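PDB 5NO8: Baccell_00875 from Bacteroides cellulosilyticus DSM 14838, which probably acts as a polysaccharide lyase on arabinogalactan proteins, cleaving at glucuronic acid and so removing the L-rhamnose caps of their side chains. Local coordinates for residues W168-A173 / N325-D331; T193-I197 / Y233-W237; A273-C277 / R317-Y321. All blocks are in the same frame, centred on the assembly; numbering follows the deposited sequence. Where two conformers were deposited one is given.

The three contacts step from one beta sheet to the next. Contact 2 pairs strands 187-194 and 232-242 of an antiparallel sheet; contact 1, about 12 Å away between centres, carries the loop after strand 163-168 of that sheet onto strand 326-335 of a second one; contact 3, its centre about 10 Å from that of contact 1, lies within this second sheet. G171 N meets I197 O at 2.9 Å, a probable hydrogen bond joining contacts 1 and 2. Contacts 1 and 3 meet through neighbouring strands 326-335 and 314-322, T328 O to F320 N and A330 N to F318 O, both 2.8 Å and probable hydrogen bonds. Contacts 2 and 3 do not touch, nearest atoms about 8 Å apart.

Contact 1 of 3, residues W168-A173 / N325-D331; sequences WKGGSA and NKQTHAD
W168 lays its six-membered ring obliquely against the H329 imidazole, centroids 4.9 Å apart and planes at 31°, with CZ2 over one imidazole face. The indole has chi1 t and the histidine chi1 p; H329 NE2 donates to D331 OD2 at 3.0 Å, a His-carboxylate hydrogen bond within the strand. Water 1 bridges W168 NE1 (2.9 Å), T328 OG1 (2.7 Å) and H329 O (2.7 Å). K169 then centres an inverse gamma turn, and G170-A173 forms a type II' turn closed by A173 N to G170 O at 3.0 Å. G171 takes phi/psi 65/-123; a beta carbon there would clash with Q327 O. Facing the turn is the extended strand 326-331, with CA atoms of G171 and T328 5.1 Å apart and of S172 and Q327 5.4 Å apart. T328 OG1 donates to G170 O at 2.6 Å. S172 (chi1 m) makes a two-point link to Q327: its N donates to Q327 O at 2.9 Å, and its OG accepts from Q327 N at 3.0 Å. Through these hydrogen bonds a type II' beta turn docks the antiparallel sheet of strand 163-168 on strand 326-335 of a second sheet.

Contact 2 of 3, residues T193-I197 / Y233-W237; sequences TDGAI and YSLEW
Strand 187-194 ends here against strand 232-242, and the two segments diverge, their end-to-end directions lying 111° apart. D194 and E236 form an antiparallel hydrogen-bonded pair, CA atoms 4.7 Å apart; by CA position T193 lies nearest W237 (5.2 Å) and G195 nearest L235 (4.5 Å). E236 N donates to D194 O at 2.9 Å. E236 O receives two amides, T193 N at 2.8 Å and D194 N at 3.3 Å, so T193 and D194 both face E236: a classic beta bulge. T193, at phi/psi -118/-13, departs from extended geometry, whereas D194 returns to it at -148/147. G195 (72/-156) then turns the chain out of the sheet; a beta carbon on it would strike S234 O and Y233 OH. Two CA-H...O contacts follow the edge, L235 CA to D194 O at 3.3 Å and G195 CA to S234 O at 3.4 Å.

The bulge lies between two inner, neighbouring strands of an antiparallel sheet, where strand 232-242 is also bonded on its other edge to strand 122-131. T193 (chi1 p) gives its OG1 proton to E236 OE2 at 2.6 Å. The CB atoms of D194 and E236 pack 3.7 Å apart on the same face of the sheet. L235 and W237 point to the other face, where I197 CD1 reaches L235 CD1 at 4.2 Å and the edge of the indole at W237 CZ3, 4.4 Å. W237 NE1 itself bonds to E125, and its ring meets Y127 edge-to-face. With chi1 t, Y233 brings its OH within 2.9 Å of A196 N.

Contact 3 of 3, residues A273-C277 / R317-Y321; sequences ARVEC and RFDFY
F320, V275 and F318 carry the largest shares of this interface, 81, 73 and 54 Å² in turn. Both segments are extended strands, crossing at -32° with their N-to-C directions roughly aligned and their axes 9.2 Å apart at closest approach. V275 stands nearest F318 (CA atoms 7.9 Å apart) and C277 nearest F320 (7.6 Å), too far for backbone pairing, and no hydrogen bond crosses the gap. It is closed by side chains instead. V275, with chi1 t, reaches both phenylalanines: CG2 makes a CH-pi contact over the F318 face, 3.6 Å from its ring centroid and 10° off the normal, while CG1 meets the F320 edge at CE2, 3.7 Å away. F320 turns one face to C277, whose CB lies 3.7 Å from the ring centroid and only 5° off the normal; the SG of C277 is 4.5 Å from the same F320 centroid, an oblique sulfur-aromatic contact. Both rings take chi1 m.

This is face-to-face packing across a beta sandwich: strands 272-278 and 314-322 belong to one connected, curled set of strands without being neighbours in it, and V260 of strand 259-262 touches both V275 and F320. The alternation of the strands sends R274 and E276 the other way, where R274 NE and E276 OE2 form a salt bridge at 2.9 Å. On the far side of strand 317-321, R317 NE and D319 OD1 do the same at 2.9 Å. A273 CB adds a lighter contact with F318 CZ at 4.1 Å.

Contact 1 of 3, residues W168-A173 / N325-D331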
# COMPACT_ATOMS: atom_id res chain seq x y z
N TRP A 168 7.50 -0.38 -10.17
CA TRP A 168 8.82 -0.06 -9.63
C TRP A 168 9.49 0.98 -10.48
O TRP A 168 9.84 0.71 -11.66
CB TRP A 168 9.72 -1.27 -9.46
CG TRP A 168 11.04 -0.91 -8.86
CD1 TRP A 168 12.27 -1.31 -9.30
CD2 TRP A 168 11.28 -0.04 -7.74
NE1 TRP A 168 13.24 -0.74 -8.53
CE2 TRP A 168 12.68 0.02 -7.55
CE3 TRP A 168 10.45 0.67 -6.85
CZ2 TRP A 168 13.28 0.77 -6.53
CZ3 TRP A 168 11.05 1.45 -5.86
CH2 TRP A 168 12.47 1.47 -5.71
N LYS A 169 9.70 2.15 -9.87
CA LYS A 169 10.37 3.28 -10.51
C LYS A 169 11.89 3.11 -10.51
O LYS A 169 12.64 3.99 -10.09
CB LYS A 169 9.94 4.61 -9.85
CG LYS A 169 10.31 4.74 -8.38
CD LYS A 169 9.84 6.06 -7.77
CE LYS A 169 10.40 6.17 -6.35
NZ LYS A 169 9.99 7.40 -5.66
N GLY A 170 12.37 1.98 -11.01
CA GLY A 170 13.77 1.60 -10.88
C GLY A 170 14.70 2.06 -11.97
O GLY A 170 15.71 1.38 -12.24
N GLY A 171 14.40 3.19 -12.60
CA GLY A 171 15.32 3.76 -13.60
C GLY A 171 15.45 2.84 -14.80
O GLY A 171 14.44 2.48 -15.43
N SER A 172 16.69 2.43 -15.12
CA SER A 172 16.95 1.52 -16.23
C SER A 172 16.37 0.14 -16.00
O SER A 172 16.17 -0.59 -16.96
CB SER A 172 18.45 1.38 -16.53
OG SER A 172 19.07 2.65 -16.68
N ALA A 173 16.14 -0.21 -14.73
CA ALA A 173 15.60 -1.51 -14.35
C ALA A 173 14.19 -1.38 -13.81
O ALA A 173 13.74 -2.20 -12.99
CB ALA A 173 16.50 -2.14 -13.32
N ASN A 325 25.75 2.83 -19.34
CA ASN A 325 24.80 3.91 -19.16
C ASN A 325 23.53 3.54 -18.39
O ASN A 325 22.53 4.26 -18.48
CB ASN A 325 24.44 4.48 -20.53
CG ASN A 325 23.60 3.53 -21.37
OD1 ASN A 325 23.55 2.33 -21.15
ND2 ASN A 325 22.93 4.09 -22.36
N LYS A 326 23.56 2.45 -17.65
CA LYS A 326 22.37 2.01 -16.92
C LYS A 326 22.51 2.37 -15.44
O LYS A 326 23.64 2.40 -14.88
CB LYS A 326 22.18 0.50 -17.05
CG LYS A 326 22.18 -0.03 -18.47
CD LYS A 326 20.82 0.04 -19.08
CE LYS A 326 20.82 -0.56 -20.47
NZ LYS A 326 19.63 -0.08 -21.21
N GLN A 327 21.36 2.60 -14.80
CA GLN A 327 21.32 2.85 -13.37
C GLN A 327 20.03 2.38 -12.79
O GLN A 327 18.98 2.44 -13.42
CB GLN A 327 21.55 4.31 -13.00
CG GLN A 327 20.48 5.28 -13.44
CD GLN A 327 20.81 6.70 -13.02
OE1 GLN A 327 21.14 7.54 -13.85
NE2 GLN A 327 20.71 6.97 -11.71
N THR A 328 20.13 1.95 -11.55
CA THR A 328 18.92 1.61 -10.78
C THR A 328 19.23 1.84 -9.32
O THR A 328 20.37 2.17 -8.98
CB THR A 328 18.41 0.18 -11.10
OG1 THR A 328 17.11 -0.04 -10.54
CG2 THR A 328 19.33 -0.92 -10.63
N HIS A 329 18.23 1.68 -8.46
CA HIS A 329 18.39 2.00 -7.05
C HIS A 329 17.54 1.15 -6.10
O HIS A 329 16.69 0.35 -6.53
CB HIS A 329 18.09 3.49 -6.84
CG HIS A 329 16.63 3.81 -6.72
ND1 HIS A 329 15.77 3.80 -7.79
CD2 HIS A 329 15.87 4.11 -5.64
CE1 HIS A 329 14.56 4.14 -7.38
NE2 HIS A 329 14.59 4.32 -6.08
N ALA A 330 17.85 1.32 -4.82
CA ALA A 330 17.04 0.87 -3.70
C ALA A 330 16.85 2.00 -2.71
O ALA A 330 17.74 2.83 -2.54
CB ALA A 330 17.68 -0.31 -3.02
N ASP A 331 15.67 2.04 -2.06
CA ASP A 331 15.34 3.07 -1.06
C ASP A 331 15.26 2.43 0.33
O ASP A 331 14.41 1.56 0.56
CB ASP A 331 14.01 3.73 -1.37
CG ASP A 331 14.01 4.49 -2.69
OD1 ASP A 331 14.94 5.32 -2.89
OD2 ASP A 331 13.07 4.27 -3.50
O HOH W 1 16.10 -1.42 -8.51
O HOH W 2 17.05 0.32 -19.62
O HOH W 3 19.25 3.84 -19.08

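Contact 2 of 3, residues T193-I197 / Y233-W237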
# COMPACT_ATOMS: atom_id res chain seq x y z
N THR A 193 13.72 -2.07 -21.08
CA THR A 193 14.96 -2.58 -21.67
C THR A 193 15.84 -1.54 -22.32
O THR A 193 16.98 -1.84 -22.60
CB THR A 193 14.64 -3.67 -22.71
OG1 THR A 193 13.65 -3.20 -23.65
CG2 THR A 193 14.08 -4.89 -21.98
N ASP A 194 15.35 -0.33 -22.55
CA ASP A 194 16.21 0.76 -22.97
C ASP A 194 15.61 2.03 -22.37
O ASP A 194 14.40 2.13 -22.24
CB ASP A 194 16.31 0.83 -24.50
CG ASP A 194 17.44 1.74 -24.98
OD1 ASP A 194 18.43 1.95 -24.23
OD2 ASP A 194 17.37 2.22 -26.12
N GLY A 195 16.46 2.98 -22.01
CA GLY A 195 16.02 4.19 -21.30
C GLY A 195 15.63 3.87 -19.87
O GLY A 195 16.12 2.89 -19.29
N ALA A 196 14.78 4.69 -19.29
CA ALA A 196 14.48 4.62 -17.86
C ALA A 196 13.11 5.16 -17.52
O ALA A 196 12.56 6.01 -18.23
CB ALA A 196 15.54 5.36 -17.07
N ILE A 197 12.57 4.66 -16.41
CA ILE A 197 11.37 5.23 -15.80
C ILE A 197 11.78 5.66 -14.39
O ILE A 197 12.28 4.85 -13.60
CB ILE A 197 10.19 4.24 -15.78
CG1 ILE A 197 9.70 3.93 -17.19
CG2 ILE A 197 9.03 4.77 -14.92
CD1 ILE A 197 9.20 5.13 -17.97
N TYR A 233 15.95 10.69 -27.45
CA TYR A 233 15.91 9.81 -26.28
C TYR A 233 15.04 8.61 -26.64
O TYR A 233 13.95 8.78 -27.23
CB TYR A 233 15.32 10.54 -25.10
CG TYR A 233 15.34 9.69 -23.85
CD1 TYR A 233 16.52 9.52 -23.13
CD2 TYR A 233 14.20 9.03 -23.43
CE1 TYR A 233 16.56 8.73 -21.99
CE2 TYR A 233 14.23 8.21 -22.28
CZ TYR A 233 15.42 8.09 -21.56
OH TYR A 233 15.47 7.30 -20.44
N SER A 234 15.50 7.41 -26.30
CA SER A 234 14.75 6.19 -26.56
C SER A 234 14.37 5.46 -25.28
O SER A 234 15.17 5.29 -24.36
CB SER A 234 15.51 5.22 -27.47
OG SER A 234 16.90 5.26 -27.21
N LEU A 235 13.13 5.00 -25.26
CA LEU A 235 12.61 4.16 -24.20
C LEU A 235 12.06 2.92 -24.89
O LEU A 235 11.31 3.03 -25.86
CB LEU A 235 11.50 4.88 -23.49
CG LEU A 235 10.64 4.07 -22.52
CD1 LEU A 235 11.41 3.79 -21.25
CD2 LEU A 235 9.33 4.78 -22.26
N GLU A 236 12.40 1.75 -24.34
CA GLU A 236 11.88 0.51 -24.86
C GLU A 236 11.41 -0.35 -23.69
O GLU A 236 12.06 -0.41 -22.65
CB GLU A 236 12.97 -0.20 -25.66
CG GLU A 236 12.54 -1.52 -26.26
CD GLU A 236 13.71 -2.31 -26.85
OE1 GLU A 236 13.77 -2.37 -28.09
OE2 GLU A 236 14.56 -2.84 -26.09
N TRP A 237 10.31 -1.04 -23.86
CA TRP A 237 9.94 -2.04 -22.89
C TRP A 237 9.32 -3.25 -23.56
O TRP A 237 8.91 -3.17 -24.72
CB TRP A 237 9.02 -1.47 -21.83
CG TRP A 237 7.74 -0.78 -22.30
CD1 TRP A 237 6.83 -1.21 -23.22
CD2 TRP A 237 7.21 0.46 -21.79
NE1 TRP A 237 5.80 -0.33 -23.34
CE2 TRP A 237 6.01 0.71 -22.47
CE3 TRP A 237 7.63 1.35 -20.82
CZ2 TRP A 237 5.22 1.82 -22.20
CZ3 TRP A 237 6.85 2.48 -20.56
CH2 TRP A 237 5.67 2.70 -21.26

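Contact 3 of 3, residues A273-C277 / R317-Y321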
# COMPACT_ATOMS: atom_id res chain seq x y z
N ALA A 273 24.04 -2.99 6.27
CA ALA A 273 23.16 -3.22 5.12
C ALA A 273 23.91 -4.08 4.12
O ALA A 273 25.13 -3.88 3.91
CB ALA A 273 22.77 -1.91 4.46
N ARG A 274 23.21 -5.04 3.52
CA ARG A 274 23.74 -5.78 2.39
C ARG A 274 22.79 -5.54 1.22
O ARG A 274 21.63 -5.90 1.31
CB ARG A 274 23.86 -7.28 2.67
CG ARG A 274 24.37 -8.06 1.46
CD ARG A 274 24.49 -9.56 1.77
NE ARG A 274 24.87 -10.33 0.59
CZ ARG A 274 26.07 -10.83 0.30
NH1 ARG A 274 27.12 -10.67 1.10
NH2 ARG A 274 26.22 -11.53 -0.80
N VAL A 275 23.29 -4.95 0.15
CA VAL A 275 22.46 -4.60 -1.01
C VAL A 275 23.00 -5.35 -2.21
O VAL A 275 24.18 -5.26 -2.51
CB VAL A 275 22.50 -3.07 -1.28
CG1 VAL A 275 21.44 -2.69 -2.31
CG2 VAL A 275 22.33 -2.31 -0.00
N GLU A 276 22.13 -6.13 -2.88
CA GLU A 276 22.51 -7.03 -3.96
C GLU A 276 21.89 -6.58 -5.26
O GLU A 276 20.74 -6.15 -5.28
CB GLU A 276 21.99 -8.44 -3.66
CG GLU A 276 22.72 -9.08 -2.49
CD GLU A 276 22.38 -10.56 -2.30
OE1 GLU A 276 21.49 -11.09 -3.01
OE2 GLU A 276 23.01 -11.18 -1.43
N CYS A 277 22.66 -6.67 -6.34
CA CYS A 277 22.20 -6.43 -7.69
C CYS A 277 22.45 -7.72 -8.50
O CYS A 277 23.61 -8.09 -8.75
CB CYS A 277 22.93 -5.24 -8.28
SG CYS A 277 22.38 -4.76 -9.95
N ARG A 317 19.63 6.13 -0.08
CA ARG A 317 19.43 5.66 -1.43
C ARG A 317 20.69 4.95 -1.89
O ARG A 317 21.79 5.52 -1.84
CB ARG A 317 19.13 6.83 -2.36
CG ARG A 317 18.79 6.40 -3.77
CD ARG A 317 18.64 7.62 -4.64
NE ARG A 317 18.68 7.29 -6.05
CZ ARG A 317 17.64 7.29 -6.89
NH1 ARG A 317 16.41 7.66 -6.51
NH2 ARG A 317 17.86 6.99 -8.16
N PHE A 318 20.56 3.70 -2.29
CA PHE A 318 21.67 3.00 -2.92
C PHE A 318 21.45 3.03 -4.42
O PHE A 318 20.39 2.60 -4.89
CB PHE A 318 21.72 1.56 -2.43
CG PHE A 318 22.12 1.42 -0.99
CD1 PHE A 318 23.44 1.55 -0.63
CD2 PHE A 318 21.19 1.15 0.00
CE1 PHE A 318 23.83 1.39 0.68
CE2 PHE A 318 21.57 1.01 1.33
CZ PHE A 318 22.90 1.12 1.66
N ASP A 319 22.45 3.51 -5.18
CA ASP A 319 22.42 3.50 -6.65
C ASP A 319 23.44 2.51 -7.20
O ASP A 319 24.55 2.45 -6.67
CB ASP A 319 22.71 4.88 -7.22
CG ASP A 319 21.59 5.86 -7.01
OD1 ASP A 319 20.51 5.72 -7.65
OD2 ASP A 319 21.76 6.80 -6.23
N PHE A 320 23.03 1.67 -8.16
CA PHE A 320 23.97 0.89 -8.97
C PHE A 320 24.08 1.47 -10.38
O PHE A 320 23.09 1.88 -10.97
CB PHE A 320 23.53 -0.56 -9.09
CG PHE A 320 23.68 -1.34 -7.82
CD1 PHE A 320 24.87 -1.97 -7.51
CD2 PHE A 320 22.62 -1.41 -6.93
CE1 PHE A 320 25.01 -2.67 -6.32
CE2 PHE A 320 22.75 -2.12 -5.75
CZ PHE A 320 23.94 -2.75 -5.44
N TYR A 321 25.30 1.49 -10.90
CA TYR A 321 25.60 2.01 -12.23
C TYR A 321 26.31 0.89 -12.94
O TYR A 321 27.24 0.30 -12.38
CB TYR A 321 26.50 3.24 -12.16
CG TYR A 321 25.88 4.37 -11.40
CD1 TYR A 321 25.04 5.29 -12.03
CD2 TYR A 321 26.07 4.48 -10.03
CE1 TYR A 321 24.44 6.31 -11.31
CE2 TYR A 321 25.47 5.49 -9.32
CZ TYR A 321 24.66 6.39 -9.95
OH TYR A 321 24.07 7.36 -9.20